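Local coordinates for protein glycerol dehydratase (Clostridium butyricum, PDB 1R9D) that probably dehydrates glycerol to 3-hydroxypropionaldehyde without coenzyme B12, using glycyl-radical chemistry of the pyruvate formate-lyase-like family, at residues L59-T65 against T217-Y222; P87-K92 against W126-S132; K201-L205 against C529-S535; A366-K370 against L395-L400; L582-F586 against A654-K660. All blocks are in the same frame, centred on the assembly; numbering follows the deposited sequence.

Contact 1: residues L59-T65 against T217-Y222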
# COMPACT_ATOMS: atom_id res chain seq x y z
N LEU A 59 2.05 11.85 22.45
CA LEU A 59 1.93 13.21 22.96
C LEU A 59 1.06 13.35 24.20
O LEU A 59 1.29 14.24 25.02
CB LEU A 59 1.40 14.14 21.86
CG LEU A 59 2.36 14.41 20.70
CD1 LEU A 59 1.73 15.41 19.75
CD2 LEU A 59 3.67 14.96 21.24
N GLU A 60 0.06 12.49 24.34
CA GLU A 60 -0.82 12.56 25.51
C GLU A 60 -0.23 11.91 26.75
O GLU A 60 -0.58 12.28 27.87
CB GLU A 60 -2.18 11.91 25.20
CG GLU A 60 -2.96 12.57 24.07
CD GLU A 60 -4.29 11.89 23.79
OE1 GLU A 60 -4.34 10.64 23.80
OE2 GLU A 60 -5.29 12.60 23.55
N ASN A 61 0.69 10.97 26.57
CA ASN A 61 1.26 10.24 27.70
C ASN A 61 2.76 10.30 27.96
O ASN A 61 3.23 9.82 28.99
CB ASN A 61 0.83 8.78 27.60
CG ASN A 61 -0.68 8.62 27.58
OD1 ASN A 61 -1.34 8.77 28.61
ND2 ASN A 61 -1.23 8.34 26.41
N ILE A 62 3.53 10.88 27.04
CA ILE A 62 4.98 10.97 27.21
C ILE A 62 5.30 11.91 28.38
O ILE A 62 4.65 12.93 28.56
CB ILE A 62 5.65 11.51 25.92
CG1 ILE A 62 7.18 11.33 25.99
CG2 ILE A 62 5.31 12.96 25.73
CD1 ILE A 62 7.66 9.91 25.78
N PRO A 63 6.30 11.56 29.20
CA PRO A 63 6.65 12.43 30.33
C PRO A 63 6.98 13.85 29.87
O PRO A 63 7.59 14.04 28.82
CB PRO A 63 7.87 11.73 30.94
CG PRO A 63 7.56 10.29 30.70
CD PRO A 63 7.06 10.30 29.26
N ILE A 64 6.56 14.82 30.67
CA ILE A 64 6.78 16.23 30.39
C ILE A 64 7.80 16.75 31.40
O ILE A 64 7.86 16.27 32.53
CB ILE A 64 5.45 17.02 30.55
CG1 ILE A 64 4.44 16.54 29.50
CG2 ILE A 64 5.68 18.51 30.39
CD1 ILE A 64 4.95 16.64 28.08
N THR A 65 8.63 17.71 30.99
CA THR A 65 9.64 18.26 31.89
C THR A 65 9.96 19.72 31.64
O THR A 65 10.12 20.15 30.49
CB THR A 65 10.98 17.49 31.79
OG1 THR A 65 10.78 16.10 32.10
CG2 THR A 65 12.00 18.07 32.76
N THR A 217 -2.86 19.52 22.36
CA THR A 217 -2.95 18.88 23.66
C THR A 217 -1.59 18.89 24.35
O THR A 217 -1.49 19.15 25.56
CB THR A 217 -3.42 17.41 23.52
OG1 THR A 217 -4.72 17.37 22.93
CG2 THR A 217 -3.46 16.72 24.88
N TYR A 218 -0.55 18.60 23.58
CA TYR A 218 0.81 18.56 24.10
C TYR A 218 1.22 19.89 24.71
O TYR A 218 1.74 19.93 25.83
CB TYR A 218 1.79 18.20 22.98
CG TYR A 218 3.21 17.94 23.45
CD1 TYR A 218 3.50 16.86 24.28
CD2 TYR A 218 4.25 18.78 23.07
CE1 TYR A 218 4.79 16.63 24.73
CE2 TYR A 218 5.56 18.56 23.51
CZ TYR A 218 5.82 17.48 24.34
OH TYR A 218 7.10 17.26 24.80
N VAL A 219 0.97 20.98 23.99
CA VAL A 219 1.32 22.31 24.46
C VAL A 219 0.55 22.66 25.73
O VAL A 219 1.09 23.28 26.65
CB VAL A 219 1.04 23.37 23.38
CG1 VAL A 219 1.39 24.75 23.90
CG2 VAL A 219 1.85 23.05 22.13
N ASN A 220 -0.71 22.25 25.79
CA ASN A 220 -1.54 22.52 26.96
C ASN A 220 -1.04 21.80 28.20
O ASN A 220 -1.26 22.26 29.32
CB ASN A 220 -3.00 22.14 26.67
CG ASN A 220 -3.73 23.23 25.92
OD1 ASN A 220 -4.64 22.96 25.13
ND2 ASN A 220 -3.35 24.48 26.17
N ARG A 221 -0.37 20.67 28.02
CA ARG A 221 0.17 19.93 29.15
C ARG A 221 1.29 20.74 29.80
O ARG A 221 1.48 20.68 31.02
CB ARG A 221 0.71 18.56 28.70
CG ARG A 221 -0.37 17.58 28.27
CD ARG A 221 0.22 16.23 27.90
NE ARG A 221 0.88 15.61 29.04
CZ ARG A 221 1.82 14.66 28.94
NH1 ARG A 221 2.21 14.24 27.75
NH2 ARG A 221 2.37 14.15 30.04
N TYR A 222 2.04 21.49 28.99
CA TYR A 222 3.11 22.32 29.53
C TYR A 222 2.54 23.55 30.22
O TYR A 222 3.10 24.03 31.21
CB TYR A 222 4.09 22.76 28.44
CG TYR A 222 5.13 21.72 28.10
CD1 TYR A 222 4.89 20.76 27.12
CD2 TYR A 222 6.34 21.67 28.80
CE1 TYR A 222 5.82 19.76 26.85
CE2 TYR A 222 7.28 20.67 28.53
CZ TYR A 222 7.01 19.72 27.56
OH TYR A 222 7.91 18.72 27.30
O HOH W 1 -5.32 15.19 21.27
O HOH W 2 8.32 14.82 26.12
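Arg221 extends its guanidinium group from helix 197-230 to the end of helix 47-61 and takes hold of two backbone carbonyls there. Its NH1 donates to Leu59 O at 2.9 Å, coming from above that carbonyl's plane. NH1 and NH2 also converge end-on on a single oxygen, with Ile62 O 2.9 Å from Arg221 NH1 and 3.0 Å from Arg221 NH2. A bend at chi3 (62°) turns the flat group toward the two carbonyls, with Ile64 CG1 over the centre of one face and Glu60 O toward the rim of the opposite one, close to NH1 but not bonded. The rest of Ile64 meets two rings. Its CG2 sits 3.4 Å from the centroid of the Tyr222 ring, a CH-pi contact over the face, while CD1 touches Tyr218 CE1 at 3.4 Å. Leu59 CD2 covers a face of Tyr218, 3.9 Å from the ring centroid. Further out, Tyr222 OH donates to Tyr218 OH at 3.0 Å and also bonds Ser75 N; a water links Tyr218 OH to Pro63 O. An arginine bound to carbonyls at a helix C-terminus, where the helix dipole probably favours a positive charge, joins two helices of this largely helical fold.

Contact 2: residues P87-K92 against W126-S132; sequences PEFSNK and WNGKTTS
Phe89 O accepts two bonds from Ser132, one from the backbone N at 3.1 Å and one from OG at 2.9 Å, both close to the carbonyl plane. Ser132 OG lies between its own backbone N and carbonyl carbon (chi1 67°), which lets N and hydroxyl face the same oxygen. One residue back along both chains, Thr131 N donates to Glu88 O at 3.1 Å. On the solvent side Lys92 NZ reaches Asn127 OD1 at 2.6 Å. Asn91 spans its own loop, its ND2 donating to Pro87 O at 3.1 Å on a lone pair, while that amide nitrogen also rests against Trp126 CB and Thr130 CG2. The packing is against one face of the Trp126 indole: Pro87 CB lies 3.9 Å from the centroid of its five-membered ring, and Glu88 CA 4.0 Å from that of the six-membered ring. Trp126 NE1 bonds Thr36, and the Glu88 carboxylate forms salt bridges with Arg31 and Arg51. Trp126 to Lys129 form a type II turn after helix 113-125. Helix 131-138 then starts with Thr130 as its N-cap, OG1 hydrogen-bonded to Glu133, and carbonyls from 87-92 take up amides of its first turn, a helix N-terminus completed by the loop 87-92.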
# COMPACT_ATOMS: atom_id res chain seq x y z
N PRO A 87 11.46 2.36 17.38
CA PRO A 87 11.39 0.97 16.91
C PRO A 87 10.69 0.73 15.58
O PRO A 87 10.86 -0.33 15.00
CB PRO A 87 10.69 0.27 18.07
CG PRO A 87 9.73 1.31 18.54
CD PRO A 87 10.60 2.55 18.56
N GLU A 88 9.92 1.71 15.12
CA GLU A 88 9.20 1.57 13.85
C GLU A 88 10.12 1.52 12.64
O GLU A 88 9.73 1.04 11.58
CB GLU A 88 8.19 2.71 13.67
CG GLU A 88 8.80 4.11 13.60
CD GLU A 88 8.71 4.88 14.90
OE1 GLU A 88 8.10 5.97 14.90
OE2 GLU A 88 9.24 4.40 15.93
N PHE A 89 11.34 2.03 12.79
CA PHE A 89 12.30 2.03 11.69
C PHE A 89 13.23 0.82 11.76
O PHE A 89 13.43 0.13 10.77
CB PHE A 89 13.09 3.34 11.69
CG PHE A 89 12.21 4.56 11.62
CD1 PHE A 89 12.22 5.51 12.64
CD2 PHE A 89 11.34 4.75 10.54
CE1 PHE A 89 11.38 6.63 12.59
CE2 PHE A 89 10.50 5.86 10.48
CZ PHE A 89 10.52 6.80 11.50
N SER A 90 13.80 0.58 12.94
CA SER A 90 14.67 -0.57 13.18
C SER A 90 14.86 -0.65 14.69
O SER A 90 14.65 0.34 15.39
CB SER A 90 16.04 -0.40 12.50
OG SER A 90 16.83 0.56 13.18
N ASN A 91 15.24 -1.81 15.20
CA ASN A 91 15.43 -1.94 16.64
C ASN A 91 16.30 -3.13 17.03
O ASN A 91 16.80 -3.19 18.16
CB ASN A 91 14.08 -2.05 17.33
CG ASN A 91 13.27 -3.22 16.85
OD1 ASN A 91 13.57 -4.38 17.17
ND2 ASN A 91 12.25 -2.94 16.04
N LYS A 92 16.48 -4.07 16.11
CA LYS A 92 17.30 -5.24 16.41
C LYS A 92 18.74 -4.85 16.72
O LYS A 92 19.43 -5.55 17.47
CB LYS A 92 17.25 -6.23 15.24
CG LYS A 92 15.89 -6.91 15.09
CD LYS A 92 15.89 -7.93 13.96
CE LYS A 92 14.48 -8.48 13.70
NZ LYS A 92 13.90 -9.13 14.92
N TRP A 126 7.65 -5.49 17.34
CA TRP A 126 8.10 -4.96 16.05
C TRP A 126 8.86 -5.89 15.12
O TRP A 126 9.26 -5.48 14.03
CB TRP A 126 8.90 -3.68 16.27
CG TRP A 126 8.08 -2.58 16.84
CD1 TRP A 126 7.93 -2.27 18.16
CD2 TRP A 126 7.27 -1.65 16.11
NE1 TRP A 126 7.07 -1.20 18.30
CE2 TRP A 126 6.65 -0.80 17.06
CE3 TRP A 126 7.01 -1.45 14.75
CZ2 TRP A 126 5.78 0.23 16.69
CZ3 TRP A 126 6.14 -0.42 14.38
CH2 TRP A 126 5.54 0.40 15.34
N ASN A 127 9.04 -7.13 15.52
CA ASN A 127 9.75 -8.07 14.68
C ASN A 127 9.06 -8.23 13.32
O ASN A 127 7.91 -8.68 13.24
CB ASN A 127 9.86 -9.43 15.37
CG ASN A 127 10.59 -10.45 14.52
OD1 ASN A 127 11.67 -10.19 14.01
ND2 ASN A 127 9.99 -11.63 14.37
N GLY A 128 9.77 -7.86 12.26
CA GLY A 128 9.24 -7.96 10.91
C GLY A 128 8.29 -6.85 10.50
O GLY A 128 7.80 -6.84 9.37
N LYS A 129 8.05 -5.89 11.39
CA LYS A 129 7.11 -4.81 11.10
C LYS A 129 7.70 -3.43 10.90
O LYS A 129 6.97 -2.44 10.82
CB LYS A 129 6.06 -4.76 12.21
CG LYS A 129 5.39 -6.10 12.47
CD LYS A 129 4.47 -6.05 13.66
CE LYS A 129 3.92 -7.43 13.98
NZ LYS A 129 3.18 -7.44 15.27
N THR A 130 9.03 -3.35 10.81
CA THR A 130 9.70 -2.07 10.64
C THR A 130 9.87 -1.69 9.18
O THR A 130 9.66 -2.51 8.28
CB THR A 130 11.10 -2.09 11.28
OG1 THR A 130 11.91 -3.05 10.60
CG2 THR A 130 11.02 -2.46 12.76
N THR A 131 10.24 -0.43 8.94
CA THR A 131 10.49 0.03 7.58
C THR A 131 11.75 -0.64 7.05
O THR A 131 11.81 -1.02 5.88
CB THR A 131 10.66 1.57 7.53
OG1 THR A 131 11.69 1.98 8.45
CG2 THR A 131 9.36 2.28 7.90
N SER A 132 12.76 -0.81 7.91
CA SER A 132 14.02 -1.45 7.50
C SER A 132 13.81 -2.87 6.96
O SER A 132 14.39 -3.25 5.95
CB SER A 132 15.01 -1.50 8.67
OG SER A 132 14.57 -2.36 9.72
O HOH W 3 6.99 0.59 10.77
O HOH W 4 12.41 -5.39 13.98

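Contact 3: residues K201-L205 against C529-S535; sequences KEKFL and CIGKGKS
Cys529 O, with Phe204 CE2 resting 3.6 Å from it, receives two amides of its own segment: Lys534 N at 3.1 Å and, more weakly, Gly533 N. The bond from Lys534, together with a weak one from Gly533 N to Ile530 O, makes the Schellman motif that ends helix 529-532, with Gly533 at positive phi as the C-prime residue. This helix end lies against helix 197-230, and no hydrogen bond crosses between the two segments.

Phe204 carries much of the contact. With CG anti to the backbone N (chi1 172°), its ring is directed at the chain leaving the motif and lies flat over the peptide that joins Lys534 to Ser535. Lys534 C stands 3.8 Å above the ring centre, and Ser535 N approaches Phe204 CE1 to 3.6 Å on the same face. Phe204 also touches Ser523 of helix 520-524 and Ile48 of helix 47-61. One turn earlier, the backbones come together at Gly533, whose O lies 3.6 Å from Lys201 CA in a CA-H...O contact. The aliphatic chain of Lys201 then runs alongside Lys532 O. Beyond this contact, Glu202 and Lys203 pack on Thr140 and Met139 of the second subunit. Leu205 and Ile530, both covered by helix 169-190, meet at about a right angle, with Leu205 CD2 4.0 Å from Ile530 CG2 and 3.8 Å from Ile530 O.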
# COMPACT_ATOMS: atom_id res chain seq x y z
N LYS A 201 -7.30 10.01 0.29
CA LYS A 201 -6.98 11.40 0.60
C LYS A 201 -7.73 11.80 1.87
O LYS A 201 -7.21 12.55 2.70
CB LYS A 201 -7.39 12.32 -0.55
CG LYS A 201 -6.69 12.05 -1.87
CD LYS A 201 -7.05 13.12 -2.90
CE LYS A 201 -6.75 12.68 -4.32
NZ LYS A 201 -5.33 12.29 -4.50
N GLU A 202 -8.94 11.29 2.01
CA GLU A 202 -9.76 11.58 3.18
C GLU A 202 -9.07 11.09 4.44
O GLU A 202 -9.00 11.81 5.44
CB GLU A 202 -11.14 10.93 3.00
CG GLU A 202 -12.14 11.20 4.11
CD GLU A 202 -12.14 10.12 5.16
OE1 GLU A 202 -11.29 10.17 6.08
OE2 GLU A 202 -12.99 9.20 5.07
N LYS A 203 -8.53 9.88 4.39
CA LYS A 203 -7.83 9.33 5.55
C LYS A 203 -6.60 10.16 5.88
O LYS A 203 -6.29 10.37 7.05
CB LYS A 203 -7.43 7.87 5.30
CG LYS A 203 -8.62 6.94 5.10
CD LYS A 203 -9.71 7.19 6.14
CE LYS A 203 -10.96 6.37 5.85
NZ LYS A 203 -12.13 6.77 6.69
N PHE A 204 -5.91 10.65 4.86
CA PHE A 204 -4.73 11.47 5.09
C PHE A 204 -5.10 12.79 5.76
O PHE A 204 -4.45 13.21 6.72
CB PHE A 204 -4.00 11.78 3.78
CG PHE A 204 -2.89 12.79 3.93
CD1 PHE A 204 -1.69 12.43 4.54
CD2 PHE A 204 -3.08 14.12 3.55
CE1 PHE A 204 -0.69 13.38 4.76
CE2 PHE A 204 -2.09 15.08 3.78
CZ PHE A 204 -0.90 14.71 4.38
N LEU A 205 -6.13 13.45 5.25
CA LEU A 205 -6.53 14.73 5.82
C LEU A 205 -7.02 14.58 7.26
O LEU A 205 -6.73 15.43 8.10
CB LEU A 205 -7.61 15.39 4.95
CG LEU A 205 -7.08 15.88 3.59
CD1 LEU A 205 -8.23 16.38 2.73
CD2 LEU A 205 -6.05 16.98 3.81
N CYS A 529 1.07 19.09 0.16
CA CYS A 529 0.64 17.86 0.84
C CYS A 529 -0.85 17.92 1.18
O CYS A 529 -1.61 17.02 0.81
CB CYS A 529 1.45 17.61 2.11
SG CYS A 529 3.12 16.95 1.77
N ILE A 530 -1.29 18.98 1.87
CA ILE A 530 -2.70 19.10 2.22
C ILE A 530 -3.52 19.27 0.94
O ILE A 530 -4.55 18.62 0.76
CB ILE A 530 -2.96 20.32 3.14
CG1 ILE A 530 -2.35 20.07 4.51
CG2 ILE A 530 -4.46 20.58 3.26
CD1 ILE A 530 -2.49 21.24 5.47
N GLY A 531 -3.05 20.14 0.05
CA GLY A 531 -3.75 20.38 -1.21
C GLY A 531 -3.87 19.16 -2.09
O GLY A 531 -4.87 18.98 -2.78
N LYS A 532 -2.84 18.31 -2.09
CA LYS A 532 -2.84 17.10 -2.90
C LYS A 532 -3.44 15.93 -2.14
O LYS A 532 -3.76 14.89 -2.73
CB LYS A 532 -1.41 16.73 -3.31
CG LYS A 532 -0.69 17.79 -4.14
CD LYS A 532 -1.30 17.93 -5.53
CE LYS A 532 -0.50 18.92 -6.37
NZ LYS A 532 -1.06 19.08 -7.74
N GLY A 533 -3.59 16.09 -0.83
CA GLY A 533 -4.15 15.03 -0.01
C GLY A 533 -3.23 13.82 0.09
O GLY A 533 -3.69 12.69 0.18
N LYS A 534 -1.92 14.06 0.10
CA LYS A 534 -0.95 12.97 0.18
C LYS A 534 0.29 13.36 0.98
O LYS A 534 0.71 14.52 0.98
CB LYS A 534 -0.54 12.53 -1.23
CG LYS A 534 -0.09 13.67 -2.11
CD LYS A 534 -0.03 13.28 -3.59
CE LYS A 534 1.01 12.20 -3.85
NZ LYS A 534 1.33 12.05 -5.30
N SER A 535 0.88 12.39 1.67
CA SER A 535 2.06 12.63 2.49
C SER A 535 3.33 12.93 1.70
O SER A 535 3.40 12.74 0.48
CB SER A 535 2.33 11.42 3.38
OG SER A 535 2.72 10.31 2.58

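Contact 4: residues A366-K370 against L395-L400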
# COMPACT_ATOMS: atom_id res chain seq x y z
N ALA A 366 25.51 32.57 19.11
CA ALA A 366 26.54 31.54 19.00
C ALA A 366 27.67 31.78 20.00
O ALA A 366 28.24 30.84 20.55
CB ALA A 366 27.09 31.49 17.58
N VAL A 367 27.99 33.05 20.24
CA VAL A 367 29.05 33.41 21.17
C VAL A 367 28.57 33.36 22.62
O VAL A 367 29.36 33.09 23.54
CB VAL A 367 29.61 34.81 20.88
CG1 VAL A 367 30.81 35.09 21.79
CG2 VAL A 367 30.03 34.90 19.42
N HIS A 368 27.29 33.62 22.83
CA HIS A 368 26.71 33.60 24.17
C HIS A 368 26.62 32.18 24.73
O HIS A 368 26.94 31.93 25.89
CB HIS A 368 25.29 34.19 24.16
CG HIS A 368 25.26 35.69 24.19
ND1 HIS A 368 24.08 36.40 24.30
CD2 HIS A 368 26.25 36.60 24.13
CE1 HIS A 368 24.35 37.69 24.30
NE2 HIS A 368 25.66 37.84 24.20
N VAL A 369 26.19 31.25 23.88
CA VAL A 369 26.00 29.86 24.26
C VAL A 369 27.22 28.95 24.05
O VAL A 369 27.54 28.13 24.91
CB VAL A 369 24.80 29.27 23.49
CG1 VAL A 369 24.59 27.81 23.87
CG2 VAL A 369 23.55 30.09 23.79
N LYS A 370 27.87 29.08 22.90
CA LYS A 370 29.05 28.28 22.57
C LYS A 370 28.88 26.76 22.67
O LYS A 370 29.73 26.06 23.23
CB LYS A 370 30.24 28.72 23.43
CG LYS A 370 30.62 30.19 23.23
CD LYS A 370 31.90 30.56 23.98
CE LYS A 370 32.24 32.03 23.77
NZ LYS A 370 33.55 32.39 24.39
N LEU A 395 33.00 36.05 14.31
CA LEU A 395 32.52 34.82 14.91
C LEU A 395 33.50 33.69 14.63
O LEU A 395 33.83 32.90 15.51
CB LEU A 395 31.13 34.46 14.37
CG LEU A 395 30.56 33.12 14.83
CD1 LEU A 395 30.48 33.06 16.36
CD2 LEU A 395 29.18 32.94 14.22
N THR A 396 33.97 33.61 13.39
CA THR A 396 34.92 32.57 13.02
C THR A 396 36.16 32.64 13.92
O THR A 396 36.72 31.61 14.29
CB THR A 396 35.37 32.71 11.55
OG1 THR A 396 34.25 32.49 10.68
CG2 THR A 396 36.46 31.71 11.22
N ARG A 397 36.58 33.85 14.25
CA ARG A 397 37.76 34.04 15.09
C ARG A 397 37.57 33.44 16.49
O ARG A 397 38.55 33.16 17.18
CB ARG A 397 38.11 35.53 15.19
CG ARG A 397 39.39 35.81 15.96
CD ARG A 397 39.93 37.20 15.66
NE ARG A 397 39.02 38.26 16.06
CZ ARG A 397 39.19 39.55 15.76
NH1 ARG A 397 40.24 39.93 15.04
NH2 ARG A 397 38.31 40.45 16.17
N GLU A 398 36.32 33.24 16.90
CA GLU A 398 36.05 32.67 18.22
C GLU A 398 36.50 31.21 18.32
O GLU A 398 36.65 30.68 19.42
CB GLU A 398 34.56 32.79 18.55
CG GLU A 398 34.09 34.22 18.80
CD GLU A 398 34.74 34.85 20.02
OE1 GLU A 398 34.71 34.22 21.10
OE2 GLU A 398 35.27 35.98 19.90
N GLY A 399 36.70 30.56 17.18
CA GLY A 399 37.16 29.18 17.19
C GLY A 399 36.13 28.09 17.44
O GLY A 399 36.48 27.00 17.89
N LEU A 400 34.87 28.37 17.14
CA LEU A 400 33.80 27.39 17.34
C LEU A 400 33.54 26.62 16.05
O LEU A 400 32.76 25.67 16.03
CB LEU A 400 32.52 28.11 17.77
CG LEU A 400 32.63 29.03 18.99
CD1 LEU A 400 31.34 29.81 19.16
CD2 LEU A 400 32.95 28.21 20.23
O HOH W 5 34.20 35.13 23.68
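Two successive beta-alpha-beta crossovers meet here at the ends of their helices: Ala366 and Val367 of helix 357-369 pack on Leu395 of helix 386-397, and Lys370, just past the first helix, reaches Glu398 and Leu400. Leu395 CD1 does the touching on its side, 3.6 Å from Val367 CG2 and 3.9 Å from Ala366 CB. Val367 and Leu395 lie alongside each other, running in opposing directions. Leu400 brings CD1 to within 3.6 Å of Ala366 O, the carbonyl that accepts the backbone N of Lys370 at 3.0 Å. A methyl group therefore covers the oxygen of a bond in the last turn of the helix.

The helices connect neighbouring parallel strands 341-344, 375-380 and 404-407, and Ala366 and Leu395 both rest on Leu376 of the middle strand, consistent with a half-barrel of the glycyl radical enzymes. Both chains then leave their helices through residues of positive phi, Lys370 and Gly399.

At the outer margin the side chain of Lys370, extended beyond CG, crosses that of Glu398 at about a right angle. Their salt bridge is long, Lys370 NZ to Glu398 OE1 3.9 Å, and a water joins the pair more closely, accepting from Lys370 NZ at 2.9 Å and donating to Glu398 OE1 at 2.8 Å. Glu398, bent at chi2 (-64°), also brings OE1 near Val367 CG1. Leu400 O accepts a hydrogen bond from Ser765 OG, two residues after Gly763, the predicted site of the glycyl radical.

Contact 5: residues L582-F586 against A654-K660; sequences LNNDF and ATPDGRK
Lys660 lies across Asp585, and its chain meets the residues after helix 575-583 at several points. Its CB is 3.6 Å from Asp585 OD1, and its CG stands near the plane of the Phe586 ring, 4.3 Å from Phe586 CD1. A bend at chi3 (64°) brings the end of the chain obliquely to the carboxylate oxygens, where Lys660 CE comes within 3.3 Å of Asp585 OD2. Lys660 NZ forms a salt bridge with Asp585 OD2, long at 3.7 Å, and Asp585 OD1 is bonded to Ser661 N. Deeper in, Ala654 CB touches Phe586 CE1 at 3.7 Å, while the ring turns its edge to Thr655 O and Arg659 O. Leu582 CD1 rests on Pro656 CG at 3.8 Å, and a water ties Leu582 O to Ala654 N. The loop 654-660 is shaped by a type I turn and by Asp657 OD1, which takes Thr655 OG1 and, in an Asx turn, Arg659 N from opposite faces. Asp585, of positive phi, is the C-prime residue of the Schellman motif ending helix 575-583. Leu582 and Pro656 pack on helix 453-461, Pro656 also on helix 553-569, and Phe586 on helix 590-597, which places the contact among three further helices.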
# COMPACT_ATOMS: atom_id res chain seq x y z
N LEU A 582 50.38 -2.03 -4.53
CA LEU A 582 49.22 -1.58 -3.77
C LEU A 582 48.62 -2.71 -2.95
O LEU A 582 48.28 -2.52 -1.79
CB LEU A 582 48.16 -0.99 -4.71
CG LEU A 582 48.60 0.28 -5.44
CD1 LEU A 582 47.54 0.66 -6.47
CD2 LEU A 582 48.82 1.40 -4.45
N ASN A 583 48.50 -3.89 -3.55
CA ASN A 583 47.93 -5.03 -2.85
C ASN A 583 48.81 -5.48 -1.69
O ASN A 583 48.34 -6.18 -0.79
CB ASN A 583 47.68 -6.18 -3.83
CG ASN A 583 46.52 -5.89 -4.77
OD1 ASN A 583 45.46 -5.43 -4.33
ND2 ASN A 583 46.71 -6.17 -6.05
N ASN A 584 50.07 -5.07 -1.69
CA ASN A 584 50.99 -5.43 -0.61
C ASN A 584 51.21 -4.23 0.31
O ASN A 584 52.08 -4.26 1.19
CB ASN A 584 52.34 -5.90 -1.17
CG ASN A 584 52.20 -7.10 -2.09
OD1 ASN A 584 51.45 -8.04 -1.80
ND2 ASN A 584 52.93 -7.08 -3.20
N ASP A 585 50.43 -3.18 0.11
CA ASP A 585 50.51 -1.97 0.92
C ASP A 585 51.92 -1.37 0.94
O ASP A 585 52.41 -0.94 1.98
CB ASP A 585 50.03 -2.27 2.34
CG ASP A 585 49.79 -1.01 3.16
OD1 ASP A 585 49.31 -0.00 2.59
OD2 ASP A 585 50.06 -1.02 4.38
N PHE A 586 52.56 -1.34 -0.23
CA PHE A 586 53.91 -0.78 -0.39
C PHE A 586 55.01 -1.50 0.39
O PHE A 586 56.08 -0.94 0.60
CB PHE A 586 53.92 0.70 0.01
CG PHE A 586 52.91 1.53 -0.73
CD1 PHE A 586 51.87 2.15 -0.06
CD2 PHE A 586 53.01 1.69 -2.11
CE1 PHE A 586 50.92 2.91 -0.74
CE2 PHE A 586 52.07 2.45 -2.81
CZ PHE A 586 51.02 3.06 -2.12
N ALA A 654 45.48 0.36 0.09
CA ALA A 654 46.40 1.40 -0.36
C ALA A 654 45.95 1.93 -1.71
O ALA A 654 45.46 1.17 -2.55
CB ALA A 654 47.82 0.83 -0.46
N THR A 655 46.11 3.23 -1.93
CA THR A 655 45.71 3.83 -3.20
C THR A 655 46.90 4.46 -3.93
O THR A 655 47.93 4.77 -3.33
CB THR A 655 44.59 4.87 -2.96
OG1 THR A 655 44.91 5.68 -1.81
CG2 THR A 655 43.26 4.16 -2.73
N PRO A 656 46.78 4.65 -5.26
CA PRO A 656 47.80 5.23 -6.14
C PRO A 656 48.37 6.60 -5.76
O PRO A 656 49.40 7.00 -6.29
CB PRO A 656 47.11 5.27 -7.51
CG PRO A 656 46.18 4.11 -7.44
CD PRO A 656 45.60 4.24 -6.05
N ASP A 657 47.70 7.32 -4.87
CA ASP A 657 48.20 8.63 -4.46
C ASP A 657 49.29 8.49 -3.40
O ASP A 657 49.89 9.48 -2.98
CB ASP A 657 47.05 9.50 -3.93
CG ASP A 657 46.29 8.84 -2.78
OD1 ASP A 657 46.51 7.64 -2.54
OD2 ASP A 657 45.47 9.54 -2.14
N GLY A 658 49.55 7.25 -2.98
CA GLY A 658 50.58 7.00 -1.98
C GLY A 658 50.04 6.78 -0.58
O GLY A 658 50.80 6.57 0.37
N ARG A 659 48.72 6.85 -0.44
CA ARG A 659 48.05 6.65 0.85
C ARG A 659 48.08 5.17 1.23
O ARG A 659 47.77 4.31 0.40
CB ARG A 659 46.60 7.15 0.75
CG ARG A 659 45.76 6.87 1.99
CD ARG A 659 44.28 7.20 1.78
NE ARG A 659 43.46 6.22 2.49
CZ ARG A 659 43.30 4.96 2.10
NH1 ARG A 659 43.88 4.53 0.99
NH2 ARG A 659 42.59 4.12 2.84
N LYS A 660 48.45 4.86 2.47
CA LYS A 660 48.50 3.47 2.91
C LYS A 660 47.14 2.92 3.31
O LYS A 660 46.23 3.67 3.69
CB LYS A 660 49.47 3.32 4.09
CG LYS A 660 50.89 3.74 3.77
CD LYS A 660 51.87 3.17 4.78
CE LYS A 660 51.90 1.65 4.70
NZ LYS A 660 52.92 1.05 5.60
O HOH W 6 46.35 -2.40 0.22

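None of the five contacts touches another. Contacts 1 and 3 share helix 197-230, their centres 26 Å apart, so this one long helix joins chain segments far apart in sequence. Contact 2 falls, along the chain, between the two segments of contact 1, and its nearest atoms are about 12 Å from those of contact 3; both approach the second subunit. Contact 4 is nearest the centre of the chain, at 20 Å, and is hydrogen-bonded to the chain just after the predicted radical glycine. It lies across the chain's centre from contacts 2 and 3. Contact 5 is remote, its centre 57 Å from that of contact 1 and 40 Å from contact 4.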